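PDB 4YHC: sterol regulatory element-binding protein cleavage-activating protein from Schizosaccharomyces pombe, which escorts Sre1 and is required for its processing at low sterol and low oxygen, this chain being the escort's WD40 domain. Local coordinates for residues A[2-8]-A[427-433]; A[19-25]-A[457-463]; A[41-45]-A[56-60]; A[350-354]-A[365-369]. The protein carries 9 engineered substitutions. All coordinates share one frame; numbering follows the deposited sequence.

The four contacts sit in three blades of a beta-propeller. Contacts 1 and 4 lie at opposite edges of one five-stranded antiparallel sheet (6-8, 421-432, 406-416, 363-374, 354-357), their centres about 18 Å apart. Contact 2 belongs to the next sheet, where N-terminal strand 20-24 pairs with C-terminal strand 456-462, so that the chain's two ends meet there and close the ring; its centre is about 15 Å from each of the others. Contact 3 is the hairpin 44-49/54-58 of the predicted WD 1 repeat. Contacts 1 and 2 interleave along the sequence, and both enclose contacts 3 and 4, which follow one another. Side-chain packing joins contact 2 to all three neighbours.

Contact 1 of 4, residues A[2-8]-A[427-433]; sequences GWSDHDE and LKMYNSL
Leu427 lays its CD2 methyl 4.1 Å from CG of Asp7. Lys428 exchanges two backbone hydrogen bonds with Glu8, and water 2 bonds to Glu8 OE2 and, weakly, to Lys428 NZ. Met429 places sulfur and methyl over one face of Trp3, CE 3.9 Å from CE2, a Met-aromatic contact. That indole is held by Trp3 NE1, which donates in the ring plane to the syn lone pair of Asp7 OD2 (2.7 Å), while Ser4 OG donates to Asp7 OD1 from above the carboxylate. Replacing Asp7 by alanine would probably leave both donors without their acceptor and the indole less fixed in rotation. The antiparallel pairing, axes at 154°, adds strand 6-8 as the outer strand of a propeller blade. Tyr430 N bonds to His6 O at 2.9 Å, and Tyr430 CB sits over the His6 ring, 3.5 Å from its centroid. Within the type II turn from Met429 to Ser432, Asn431 ND2 reaches both oxygens of Asp5 weakly, and Leu433 N bonds to Trp3 O at 2.7 Å.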
loop_
_atom_site.group_PDB
_atom_site.type_symbol
_atom_site.label_atom_id
_atom_site.label_comp_id
_atom_site.label_asym_id
_atom_site.label_seq_id
_atom_site.Cartn_x
_atom_site.Cartn_y
_atom_site.Cartn_z
ATOM N N GLY A 2 0.705 -14.665 23.219
ATOM C CA GLY A 2 0.675 -13.206 23.428
ATOM C C GLY A 2 2.020 -12.581 23.743
ATOM O O GLY A 2 3.002 -13.247 24.098
ATOM N N TRP A 3 2.032 -11.263 23.630
ATOM C CA TRP A 3 3.243 -10.518 23.630
ATOM C C TRP A 3 3.643 -10.083 25.007
ATOM O O TRP A 3 4.676 -9.407 25.136
ATOM C CB TRP A 3 3.165 -9.319 22.685
ATOM C CG TRP A 3 2.039 -8.381 22.862
ATOM C CD1 TRP A 3 1.377 -8.091 24.040
ATOM C CD2 TRP A 3 1.359 -7.634 21.828
ATOM N NE1 TRP A 3 0.381 -7.195 23.804
ATOM C CE2 TRP A 3 0.351 -6.878 22.463
ATOM C CE3 TRP A 3 1.551 -7.481 20.452
ATOM C CZ2 TRP A 3 -0.444 -5.987 21.789
ATOM C CZ3 TRP A 3 0.695 -6.616 19.746
ATOM C CH2 TRP A 3 -0.302 -5.898 20.414
ATOM N N SER A 4 2.837 -10.429 26.021
ATOM C CA SER A 4 3.091 -10.018 27.425
ATOM C C SER A 4 2.432 -11.022 28.354
ATOM O O SER A 4 1.629 -11.848 27.892
ATOM C CB SER A 4 2.498 -8.658 27.737
ATOM O OG SER A 4 1.062 -8.569 27.456
ATOM N N ASP A 5 2.695 -10.929 29.662
ATOM C CA ASP A 5 1.806 -11.630 30.638
ATOM C C ASP A 5 0.449 -10.978 30.655
ATOM O O ASP A 5 -0.584 -11.672 30.512
ATOM C CB ASP A 5 2.376 -11.618 32.028
ATOM C CG ASP A 5 3.552 -12.547 32.176
ATOM O OD1 ASP A 5 3.932 -13.276 31.184
ATOM O OD2 ASP A 5 4.095 -12.503 33.302
ATOM N N HIS A 6 0.440 -9.657 30.765
ATOM C CA HIS A 6 -0.818 -8.890 30.560
ATOM C C HIS A 6 -0.529 -7.482 30.137
ATOM O O HIS A 6 0.534 -6.941 30.416
ATOM C CB HIS A 6 -1.659 -8.834 31.870
ATOM C CG HIS A 6 -1.016 -8.042 32.983
ATOM N ND1 HIS A 6 -0.165 -8.610 33.910
ATOM C CD2 HIS A 6 -1.068 -6.725 33.293
ATOM C CE1 HIS A 6 0.260 -7.683 34.754
ATOM N NE2 HIS A 6 -0.299 -6.543 34.424
ATOM N N ASP A 7 -1.527 -6.879 29.522
ATOM C CA ASP A 7 -1.525 -5.481 29.154
ATOM C C ASP A 7 -2.471 -4.713 30.049
ATOM O O ASP A 7 -3.541 -5.221 30.412
ATOM C CB ASP A 7 -2.004 -5.342 27.721
ATOM C CG ASP A 7 -1.006 -5.890 26.705
ATOM O OD1 ASP A 7 0.120 -6.268 27.087
ATOM O OD2 ASP A 7 -1.307 -5.850 25.484
ATOM N N GLU A 8 -2.099 -3.494 30.398
ATOM C CA GLU A 8 -2.974 -2.603 31.129
ATOM C C GLU A 8 -3.264 -1.312 30.376
ATOM O O GLU A 8 -2.356 -0.734 29.791
ATOM C CB GLU A 8 -2.291 -2.306 32.492
ATOM C CG GLU A 8 -2.873 -1.130 33.269
ATOM C CD GLU A 8 -1.939 -0.629 34.375
ATOM O OE1 GLU A 8 -1.841 0.611 34.504
ATOM O OE2 GLU A 8 -1.318 -1.458 35.097
ATOM N N LEU A 427 -0.380 2.211 27.023
ATOM C CA LEU A 427 -0.515 0.762 26.991
ATOM C C LEU A 427 0.659 0.227 27.750
ATOM O O LEU A 427 1.817 0.332 27.284
ATOM C CB LEU A 427 -0.483 0.240 25.563
ATOM C CG LEU A 427 -0.742 -1.252 25.405
ATOM C CD1 LEU A 427 -0.829 -1.638 23.918
ATOM C CD2 LEU A 427 0.326 -2.084 26.006
ATOM N N LYS A 428 0.403 -0.346 28.927
ATOM C CA LYS A 428 1.490 -0.930 29.718
ATOM C C LYS A 428 1.526 -2.429 29.533
ATOM O O LYS A 428 0.515 -3.087 29.747
ATOM C CB LYS A 428 1.313 -0.609 31.201
ATOM C CG LYS A 428 2.385 -1.243 32.039
ATOM C CD LYS A 428 2.076 -1.204 33.543
ATOM C CE LYS A 428 2.519 0.079 34.244
ATOM N NZ LYS A 428 2.957 -0.184 35.672
ATOM N N MET A 429 2.683 -2.967 29.177
ATOM C CA MET A 429 2.859 -4.396 28.920
ATOM C C MET A 429 3.759 -4.986 30.015
ATOM O O MET A 429 4.961 -4.611 30.137
ATOM C CB MET A 429 3.543 -4.649 27.561
ATOM C CG MET A 429 2.764 -4.149 26.324
ATOM S SD MET A 429 3.623 -4.651 24.793
ATOM C CE MET A 429 2.608 -3.940 23.521
ATOM N N TYR A 430 3.167 -5.878 30.802
ATOM C CA TYR A 430 3.861 -6.486 31.939
ATOM C C TYR A 430 4.537 -7.740 31.470
ATOM O O TYR A 430 3.907 -8.595 30.911
ATOM C CB TYR A 430 2.874 -6.824 33.057
ATOM C CG TYR A 430 3.619 -7.303 34.249
ATOM C CD1 TYR A 430 4.259 -6.401 35.080
ATOM C CD2 TYR A 430 3.771 -8.649 34.499
ATOM C CE1 TYR A 430 4.974 -6.829 36.176
ATOM C CE2 TYR A 430 4.486 -9.100 35.600
ATOM C CZ TYR A 430 5.081 -8.180 36.435
ATOM O OH TYR A 430 5.803 -8.600 37.518
ATOM N N ASN A 431 5.836 -7.819 31.655
ATOM C CA ASN A 431 6.621 -8.917 31.098
ATOM C C ASN A 431 6.546 -9.046 29.548
ATOM O O ASN A 431 6.324 -10.152 28.963
ATOM C CB ASN A 431 6.263 -10.230 31.741
ATOM C CG ASN A 431 7.424 -11.176 31.707
ATOM O OD1 ASN A 431 8.580 -10.733 31.618
ATOM N ND2 ASN A 431 7.148 -12.472 31.749
ATOM N N SER A 432 6.675 -7.886 28.916
ATOM C CA SER A 432 6.656 -7.820 27.454
ATOM C C SER A 432 7.681 -8.749 26.805
ATOM O O SER A 432 8.830 -8.791 27.189
ATOM C CB SER A 432 6.903 -6.394 26.978
ATOM O OG SER A 432 6.951 -6.342 25.544
ATOM N N LEU A 433 7.275 -9.462 25.770
ATOM C CA LEU A 433 8.243 -10.146 24.909
ATOM C C LEU A 433 8.691 -9.319 23.667
ATOM O O LEU A 433 9.251 -9.854 22.720
ATOM C CB LEU A 433 7.622 -11.448 24.459
ATOM C CG LEU A 433 7.727 -12.599 25.456
ATOM C CD1 LEU A 433 7.668 -12.177 26.915
ATOM C CD2 LEU A 433 6.669 -13.622 25.124
HETATM O O HOH W 1 5.051 -12.854 28.711
HETATM O O HOH W 2 -0.157 0.057 37.033
#

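Contact 2 of 4, residues A[19-25]-A[457-463]; sequences KFRIEPV and VALVGYG
Gly461 O is approached by three groups of the opposing strand: Arg21 N donates a hydrogen bond at 2.8 Å, Phe20 CA adds a CA-H...O contact at 3.5 Å, and the Phe20 ring meets it in plane, edge first. Leu459 O is used likewise by Glu23 N and by Ile22 CA, the latter 3.1 Å away. With strand axes at 164°, the pairing is antiparallel. On one face Phe20 CE1 touches Val460 CG1 (3.8 Å), and Ile22 CD1 rests against both Val460 CG2 and Ala458 CB; strands 363-374 and 406-416 of the neighbouring blade cover this side. Lys19 crosses the Tyr462 ring, its CB off-centre and its CE 3.4 Å from the phenol OH, and Tyr462 CD1 lies 4.0 Å from Phe20 CB. An alanine in place of Tyr462 would probably open a gap beside Phe20 CB and leave Lys19 without its support. On the other face Arg21, bent at chi2 and chi3, turns along its own strand and forms a straight salt bridge through NH2 to Glu23 OE1 (2.9 Å). This seam of N- and C-terminal strands, the closure characteristic of WD40 propellers, is held by backbone bonds and apolar contact; no salt bridge crosses from 19-25 to 457-463.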
loop_
_atom_site.group_PDB
_atom_site.type_symbol
_atom_site.label_atom_id
_atom_site.label_comp_id
_atom_site.label_asym_id
_atom_site.label_seq_id
_atom_site.Cartn_x
_atom_site.Cartn_y
_atom_site.Cartn_z
ATOM N N LYS A 19 -14.159 3.410 20.479
ATOM C CA LYS A 19 -13.939 3.061 19.073
ATOM C C LYS A 19 -12.465 3.041 18.649
ATOM O O LYS A 19 -12.122 2.481 17.617
ATOM C CB LYS A 19 -14.673 4.061 18.218
ATOM C CG LYS A 19 -16.163 3.865 18.414
ATOM C CD LYS A 19 -17.054 4.618 17.496
ATOM C CE LYS A 19 -16.671 6.062 17.377
ATOM N NZ LYS A 19 -17.288 6.582 16.138
ATOM N N PHE A 20 -11.602 3.685 19.421
ATOM C CA PHE A 20 -10.147 3.610 19.186
ATOM C C PHE A 20 -9.556 2.330 19.768
ATOM O O PHE A 20 -9.522 2.098 21.001
ATOM C CB PHE A 20 -9.463 4.887 19.783
ATOM C CG PHE A 20 -7.968 4.950 19.569
ATOM C CD1 PHE A 20 -7.371 4.357 18.511
ATOM C CD2 PHE A 20 -7.168 5.655 20.461
ATOM C CE1 PHE A 20 -6.006 4.468 18.329
ATOM C CE2 PHE A 20 -5.818 5.723 20.311
ATOM C CZ PHE A 20 -5.216 5.140 19.219
ATOM N N ARG A 21 -9.079 1.445 18.905
ATOM C CA ARG A 21 -8.783 0.063 19.353
ATOM C C ARG A 21 -7.397 -0.368 18.961
ATOM O O ARG A 21 -6.918 -0.065 17.837
ATOM C CB ARG A 21 -9.749 -0.957 18.710
ATOM C CG ARG A 21 -11.221 -0.849 19.117
ATOM C CD ARG A 21 -11.480 -1.306 20.547
ATOM N NE ARG A 21 -11.176 -2.727 20.749
ATOM C CZ ARG A 21 -11.965 -3.748 20.437
ATOM N NH1 ARG A 21 -13.134 -3.546 19.854
ATOM N NH2 ARG A 21 -11.535 -4.987 20.642
ATOM N N ILE A 22 -6.794 -1.177 19.814
ATOM C CA ILE A 22 -5.573 -1.910 19.443
ATOM C C ILE A 22 -5.713 -3.315 19.872
ATOM O O ILE A 22 -6.168 -3.555 20.980
ATOM C CB ILE A 22 -4.302 -1.317 20.062
ATOM C CG1 ILE A 22 -3.129 -2.242 19.875
ATOM C CG2 ILE A 22 -4.513 -0.963 21.513
ATOM C CD1 ILE A 22 -1.751 -1.614 20.053
ATOM N N GLU A 23 -5.376 -4.265 19.015
ATOM C CA GLU A 23 -5.329 -5.648 19.422
ATOM C C GLU A 23 -4.187 -6.371 18.690
ATOM O O GLU A 23 -3.975 -6.119 17.503
ATOM C CB GLU A 23 -6.648 -6.403 19.056
ATOM C CG GLU A 23 -7.946 -5.883 19.667
ATOM C CD GLU A 23 -8.068 -6.145 21.163
ATOM O OE1 GLU A 23 -8.909 -5.486 21.790
ATOM O OE2 GLU A 23 -7.321 -6.977 21.709
ATOM N N PRO A 24 -3.549 -7.366 19.354
ATOM C CA PRO A 24 -2.527 -8.224 18.782
ATOM C C PRO A 24 -3.167 -9.180 17.820
ATOM O O PRO A 24 -4.239 -9.649 18.073
ATOM C CB PRO A 24 -1.982 -8.999 20.001
ATOM C CG PRO A 24 -3.134 -9.037 20.958
ATOM C CD PRO A 24 -3.802 -7.691 20.784
ATOM N N VAL A 25 -2.522 -9.491 16.719
ATOM C CA VAL A 25 -3.012 -10.553 15.839
ATOM C C VAL A 25 -2.607 -11.828 16.560
ATOM O O VAL A 25 -1.514 -11.889 17.070
ATOM C CB VAL A 25 -2.301 -10.501 14.488
ATOM C CG1 VAL A 25 -2.425 -11.817 13.763
ATOM C CG2 VAL A 25 -2.830 -9.338 13.644
ATOM N N VAL A 457 2.291 -8.704 15.324
ATOM C CA VAL A 457 1.627 -7.578 14.730
ATOM C C VAL A 457 0.413 -7.074 15.537
ATOM O O VAL A 457 -0.380 -7.870 16.009
ATOM C CB VAL A 457 1.411 -7.686 13.172
ATOM C CG1 VAL A 457 1.834 -9.007 12.527
ATOM C CG2 VAL A 457 0.144 -7.051 12.669
ATOM N N ALA A 458 0.332 -5.757 15.631
ATOM C CA ALA A 458 -0.777 -5.083 16.256
ATOM C C ALA A 458 -1.590 -4.462 15.173
ATOM O O ALA A 458 -1.033 -3.785 14.318
ATOM C CB ALA A 458 -0.320 -3.940 17.164
ATOM N N LEU A 459 -2.888 -4.600 15.320
ATOM C CA LEU A 459 -3.882 -3.883 14.556
ATOM C C LEU A 459 -4.390 -2.743 15.408
ATOM O O LEU A 459 -4.760 -2.940 16.603
ATOM C CB LEU A 459 -5.012 -4.844 14.223
ATOM C CG LEU A 459 -5.025 -5.643 12.925
ATOM C CD1 LEU A 459 -3.721 -5.830 12.215
ATOM C CD2 LEU A 459 -5.799 -6.963 13.059
ATOM N N VAL A 460 -4.437 -1.570 14.798
ATOM C CA VAL A 460 -4.865 -0.323 15.442
ATOM C C VAL A 460 -5.806 0.369 14.513
ATOM O O VAL A 460 -5.477 0.600 13.328
ATOM C CB VAL A 460 -3.660 0.621 15.684
ATOM C CG1 VAL A 460 -4.040 1.892 16.438
ATOM C CG2 VAL A 460 -2.559 -0.116 16.487
ATOM N N GLY A 461 -6.982 0.702 15.027
ATOM C CA GLY A 461 -8.034 1.299 14.216
ATOM C C GLY A 461 -9.046 2.151 14.938
ATOM O O GLY A 461 -9.072 2.198 16.165
ATOM N N TYR A 462 -9.851 2.819 14.161
ATOM C CA TYR A 462 -10.917 3.688 14.654
ATOM C C TYR A 462 -12.267 3.359 14.049
ATOM O O TYR A 462 -12.519 3.490 12.831
ATOM C CB TYR A 462 -10.634 5.167 14.440
ATOM C CG TYR A 462 -11.569 6.024 15.152
ATOM C CD1 TYR A 462 -11.485 6.133 16.555
ATOM C CD2 TYR A 462 -12.537 6.772 14.478
ATOM C CE1 TYR A 462 -12.370 6.879 17.260
ATOM C CE2 TYR A 462 -13.435 7.550 15.202
ATOM C CZ TYR A 462 -13.329 7.589 16.580
ATOM O OH TYR A 462 -14.170 8.354 17.328
ATOM N N GLY A 463 -13.153 2.924 14.905
ATOM C CA GLY A 463 -14.450 2.503 14.450
ATOM C C GLY A 463 -14.434 1.425 13.370
ATOM O O GLY A 463 -15.257 1.453 12.438
HETATM O O HOH W 3 1.067 -11.010 16.326
#

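Contact 3 of 4, residues A[41-45]-A[56-60]; sequences NYKTF and VWDLR
Phe45 and Leu59 meet on the tightly packed side, where Leu59 CD1 lies 3.5 Å from Phe45 CB and in the plane of the Trp57 ring at its edge. On the other face methyl CG2 of Thr44 is 3.5 Å from CG2 of Val56, but Val56 is nearly eclipsed (chi1 1°), which makes that closeness doubtful. Thr44 CG2 gets there by standing anti to the backbone N, which leaves OG1 beside that N; the hydroxyl bonds to Gly86 O. Two backbone bonds join Phe45 and Trp57, Phe45 N to Trp57 O at 2.9 Å and Trp57 N to Phe45 O at 2.8 Å, and Leu59 N to Lys43 O continues them. Trp57 and Asp58 form the Trp-Asp pair at the end of the third strand of a WD blade, here the predicted WD 1 repeat. Asp58 OD1 is taken by Gln61 N. Its OD2 stays 4.1 Å from Lys43 NZ, beyond salt-bridge range, and that ammonium pairs instead with Glu103. Packing slackens toward the loop end. There Lys43 N donates to Asn41 OD1 (3.1 Å), an Asx turn, and water 4 lies in the Arg60 guanidinium plane, accepting from NE and donating to Tyr42 O, both at 2.7 Å. Exposed Arg60 also hydrogen-bonds through NH2 to a citrate, probably from the crystallisation liquor.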
loop_
_atom_site.group_PDB
_atom_site.type_symbol
_atom_site.label_atom_id
_atom_site.label_comp_id
_atom_site.label_asym_id
_atom_site.label_seq_id
_atom_site.Cartn_x
_atom_site.Cartn_y
_atom_site.Cartn_z
ATOM N N ASN A 41 -7.891 -5.980 -2.239
ATOM C CA ASN A 41 -9.252 -5.916 -1.741
ATOM C C ASN A 41 -9.269 -5.881 -0.239
ATOM O O ASN A 41 -10.313 -5.847 0.327
ATOM C CB ASN A 41 -10.146 -7.081 -2.285
ATOM C CG ASN A 41 -9.750 -8.457 -1.746
ATOM O OD1 ASN A 41 -8.667 -8.637 -1.184
ATOM N ND2 ASN A 41 -10.613 -9.469 -1.974
ATOM N N TYR A 42 -8.100 -5.791 0.397
ATOM C CA TYR A 42 -7.978 -5.751 1.869
ATOM C C TYR A 42 -8.520 -6.981 2.573
ATOM O O TYR A 42 -8.806 -6.955 3.738
ATOM C CB TYR A 42 -8.540 -4.448 2.449
ATOM C CG TYR A 42 -7.830 -3.251 1.874
ATOM C CD1 TYR A 42 -6.560 -2.921 2.297
ATOM C CD2 TYR A 42 -8.399 -2.482 0.839
ATOM C CE1 TYR A 42 -5.887 -1.830 1.766
ATOM C CE2 TYR A 42 -7.712 -1.405 0.273
ATOM C CZ TYR A 42 -6.474 -1.090 0.740
ATOM O OH TYR A 42 -5.772 -0.047 0.193
ATOM N N LYS A 43 -8.605 -8.107 1.882
ATOM C CA LYS A 43 -9.094 -9.291 2.558
ATOM C C LYS A 43 -8.015 -10.087 3.263
ATOM O O LYS A 43 -8.262 -10.670 4.354
ATOM C CB LYS A 43 -9.819 -10.182 1.550
ATOM C CG LYS A 43 -10.278 -11.519 2.081
ATOM C CD LYS A 43 -11.287 -12.067 1.072
ATOM C CE LYS A 43 -10.593 -12.849 0.016
ATOM N NZ LYS A 43 -10.379 -14.168 0.594
ATOM N N THR A 44 -6.823 -10.124 2.669
ATOM C CA THR A 44 -5.815 -11.091 3.065
ATOM C C THR A 44 -4.523 -10.377 3.379
ATOM O O THR A 44 -4.068 -9.546 2.604
ATOM C CB THR A 44 -5.574 -12.143 1.966
ATOM O OG1 THR A 44 -6.777 -12.843 1.642
ATOM C CG2 THR A 44 -4.555 -13.242 2.421
ATOM N N PHE A 45 -3.953 -10.733 4.523
ATOM C CA PHE A 45 -2.723 -10.142 5.060
ATOM C C PHE A 45 -1.665 -11.228 5.089
ATOM O O PHE A 45 -1.980 -12.383 5.419
ATOM C CB PHE A 45 -2.997 -9.698 6.508
ATOM C CG PHE A 45 -1.820 -9.015 7.188
ATOM C CD1 PHE A 45 -1.589 -7.673 6.998
ATOM C CD2 PHE A 45 -0.999 -9.718 8.011
ATOM C CE1 PHE A 45 -0.547 -7.022 7.661
ATOM C CE2 PHE A 45 0.051 -9.113 8.655
ATOM C CZ PHE A 45 0.268 -7.757 8.507
ATOM N N VAL A 56 -0.172 -16.334 6.486
ATOM C CA VAL A 56 -1.199 -15.653 5.797
ATOM C C VAL A 56 -2.531 -15.727 6.594
ATOM O O VAL A 56 -2.934 -16.784 7.117
ATOM C CB VAL A 56 -1.225 -15.834 4.253
ATOM C CG1 VAL A 56 -0.137 -16.742 3.692
ATOM C CG2 VAL A 56 -2.581 -15.871 3.606
ATOM N N TRP A 57 -3.137 -14.542 6.709
ATOM C CA TRP A 57 -4.162 -14.265 7.741
ATOM C C TRP A 57 -5.330 -13.626 7.059
ATOM O O TRP A 57 -5.149 -12.696 6.309
ATOM C CB TRP A 57 -3.507 -13.323 8.769
ATOM C CG TRP A 57 -4.438 -12.806 9.796
ATOM C CD1 TRP A 57 -5.036 -11.558 9.841
ATOM C CD2 TRP A 57 -4.864 -13.510 10.939
ATOM N NE1 TRP A 57 -5.796 -11.467 10.979
ATOM C CE2 TRP A 57 -5.717 -12.662 11.658
ATOM C CE3 TRP A 57 -4.583 -14.785 11.447
ATOM C CZ2 TRP A 57 -6.297 -13.050 12.851
ATOM C CZ3 TRP A 57 -5.193 -15.184 12.629
ATOM C CH2 TRP A 57 -6.024 -14.313 13.315
ATOM N N ASP A 58 -6.542 -14.132 7.329
ATOM C CA ASP A 58 -7.785 -13.542 6.850
ATOM C C ASP A 58 -8.245 -12.448 7.829
ATOM O O ASP A 58 -8.594 -12.695 8.966
ATOM C CB ASP A 58 -8.907 -14.605 6.676
ATOM C CG ASP A 58 -10.071 -14.039 5.924
ATOM O OD1 ASP A 58 -10.746 -13.126 6.471
ATOM O OD2 ASP A 58 -10.242 -14.361 4.713
ATOM N N LEU A 59 -8.222 -11.228 7.387
ATOM C CA LEU A 59 -8.387 -10.074 8.286
ATOM C C LEU A 59 -9.828 -10.028 8.869
ATOM O O LEU A 59 -10.011 -9.766 10.030
ATOM C CB LEU A 59 -8.184 -8.827 7.453
ATOM C CG LEU A 59 -6.883 -7.983 7.463
ATOM C CD1 LEU A 59 -5.786 -8.491 8.311
ATOM C CD2 LEU A 59 -6.375 -7.635 6.089
ATOM N N ARG A 60 -10.825 -10.220 8.014
ATOM C CA ARG A 60 -12.206 -10.068 8.475
ATOM C C ARG A 60 -12.676 -11.290 9.247
ATOM O O ARG A 60 -13.455 -11.141 10.177
ATOM C CB ARG A 60 -13.124 -9.775 7.313
ATOM C CG ARG A 60 -12.818 -8.454 6.612
ATOM C CD ARG A 60 -12.569 -7.274 7.577
ATOM N NE ARG A 60 -12.018 -6.129 6.851
ATOM C CZ ARG A 60 -12.718 -5.070 6.439
ATOM N NH1 ARG A 60 -14.026 -4.966 6.679
ATOM N NH2 ARG A 60 -12.085 -4.096 5.786
HETATM O O HOH W 4 -9.608 -5.427 5.867
#

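Contact 4 of 4, residues A[350-354]-A[365-369]; sequences EDASE and FGMRR
One face of the Arg368 guanidinium carries Glu350 OE2, 3.3 Å from NE; the Ala352 CB methyl approaches obliquely, 4.1 Å from NE. The carboxylate and guanidinium planes stand 50° apart and the oxygen lies well out of the guanidinium plane, so this salt bridge works by charge alone, with no N-H aimed at it. A second carboxylate partner lies outside: NH1 forms a salt bridge with Glu411, which gives the cation two carboxylate partners and would tend to stabilise its charge. Arg368 CG stands between the backbone N and carbonyl carbon (chi1 38°), which carries the chain past Ser353, whose OG is 3.5 Å from CD and is bonded to Trp413 NE1. The backbones join next to it: Glu354 N to Met367 O and Met367 N to Glu354 O, both 3.0 Å with N-H...O angles of 155°. Gly366 CA sits 3.1 Å from Glu354 O, where a beta carbon would be tight. Water 5 bridges Ala352 O and Arg369 N. A type I turn, Glu350 to Ser353, closed by Ser353 N to Glu350 O, thus delivers the chain into 354-357, outermost strand of the five-stranded propeller blade, which forms a beta hairpin with its neighbour 363-374.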
loop_
_atom_site.group_PDB
_atom_site.type_symbol
_atom_site.label_atom_id
_atom_site.label_comp_id
_atom_site.label_asym_id
_atom_site.label_seq_id
_atom_site.Cartn_x
_atom_site.Cartn_y
_atom_site.Cartn_z
ATOM N N GLU A 350 6.979 12.839 15.363
ATOM C CA GLU A 350 8.271 12.647 16.069
ATOM C C GLU A 350 8.901 11.309 15.712
ATOM O O GLU A 350 8.220 10.308 15.467
ATOM C CB GLU A 350 8.133 12.780 17.592
ATOM C CG GLU A 350 7.317 11.682 18.261
ATOM C CD GLU A 350 7.277 11.853 19.782
ATOM O OE1 GLU A 350 8.195 12.507 20.327
ATOM O OE2 GLU A 350 6.346 11.333 20.441
ATOM N N ASP A 351 10.214 11.322 15.626
ATOM C CA ASP A 351 10.977 10.162 15.206
ATOM C C ASP A 351 10.677 8.918 16.045
ATOM O O ASP A 351 10.689 7.778 15.546
ATOM C CB ASP A 351 12.472 10.488 15.313
ATOM C CG ASP A 351 13.188 10.228 14.027
ATOM O OD1 ASP A 351 13.580 9.051 13.822
ATOM O OD2 ASP A 351 13.325 11.184 13.216
ATOM N N ALA A 352 10.369 9.151 17.320
ATOM C CA ALA A 352 10.152 8.069 18.241
ATOM C C ALA A 352 8.990 7.192 17.750
ATOM O O ALA A 352 9.001 6.000 18.042
ATOM C CB ALA A 352 9.880 8.592 19.651
ATOM N N SER A 353 8.007 7.755 17.029
ATOM C CA SER A 353 6.838 6.959 16.606
ATOM C C SER A 353 7.033 6.235 15.304
ATOM O O SER A 353 7.460 6.786 14.352
ATOM C CB SER A 353 5.566 7.818 16.491
ATOM O OG SER A 353 4.991 8.079 17.719
ATOM N N GLU A 354 6.507 5.034 15.213
ATOM C CA GLU A 354 6.229 4.476 13.948
ATOM C C GLU A 354 4.799 4.919 13.628
ATOM O O GLU A 354 3.867 4.630 14.400
ATOM C CB GLU A 354 6.318 2.961 14.005
ATOM C CG GLU A 354 5.915 2.193 12.768
ATOM C CD GLU A 354 6.807 2.387 11.518
ATOM O OE1 GLU A 354 7.848 3.128 11.590
ATOM O OE2 GLU A 354 6.434 1.805 10.444
ATOM N N PHE A 365 -2.235 6.649 12.378
ATOM C CA PHE A 365 -2.063 5.904 13.613
ATOM C C PHE A 365 -0.615 5.748 13.882
ATOM O O PHE A 365 0.202 5.645 12.962
ATOM C CB PHE A 365 -2.699 4.528 13.529
ATOM C CG PHE A 365 -4.211 4.556 13.224
ATOM C CD1 PHE A 365 -5.140 4.711 14.261
ATOM C CD2 PHE A 365 -4.682 4.413 11.948
ATOM C CE1 PHE A 365 -6.523 4.725 14.024
ATOM C CE2 PHE A 365 -6.080 4.427 11.695
ATOM C CZ PHE A 365 -6.994 4.601 12.724
ATOM N N GLY A 366 -0.286 5.633 15.153
ATOM C CA GLY A 366 1.076 5.442 15.515
ATOM C C GLY A 366 1.292 4.768 16.828
ATOM O O GLY A 366 0.377 4.722 17.641
ATOM N N MET A 367 2.539 4.284 17.061
ATOM C CA MET A 367 2.927 3.682 18.316
ATOM C C MET A 367 4.371 4.094 18.677
ATOM O O MET A 367 5.249 4.072 17.809
ATOM C CB MET A 367 2.889 2.159 18.216
ATOM C CG MET A 367 1.505 1.561 18.131
ATOM S SD MET A 367 1.473 -0.233 18.417
ATOM C CE MET A 367 1.876 -0.343 20.158
ATOM N N ARG A 368 4.618 4.388 19.941
ATOM C CA ARG A 368 6.016 4.607 20.469
ATOM C C ARG A 368 6.193 3.966 21.827
ATOM O O ARG A 368 5.247 3.980 22.637
ATOM C CB ARG A 368 6.390 6.069 20.642
ATOM C CG ARG A 368 5.302 6.963 21.147
ATOM C CD ARG A 368 5.787 8.403 21.153
ATOM N NE ARG A 368 6.692 8.641 22.234
ATOM C CZ ARG A 368 6.356 9.224 23.377
ATOM N NH1 ARG A 368 5.117 9.678 23.605
ATOM N NH2 ARG A 368 7.285 9.363 24.299
ATOM N N ARG A 369 7.361 3.381 22.049
ATOM C CA ARG A 369 7.672 2.843 23.362
ATOM C C ARG A 369 8.171 4.027 24.200
ATOM O O ARG A 369 9.185 4.540 23.881
ATOM C CB ARG A 369 8.694 1.692 23.293
ATOM C CG ARG A 369 8.846 0.977 24.656
ATOM C CD ARG A 369 10.101 0.173 24.852
ATOM N NE ARG A 369 10.489 -0.444 23.630
ATOM C CZ ARG A 369 11.441 0.005 22.844
ATOM N NH1 ARG A 369 12.157 1.072 23.189
ATOM N NH2 ARG A 369 11.679 -0.623 21.704
HETATM O O HOH W 5 9.507 3.680 19.940
#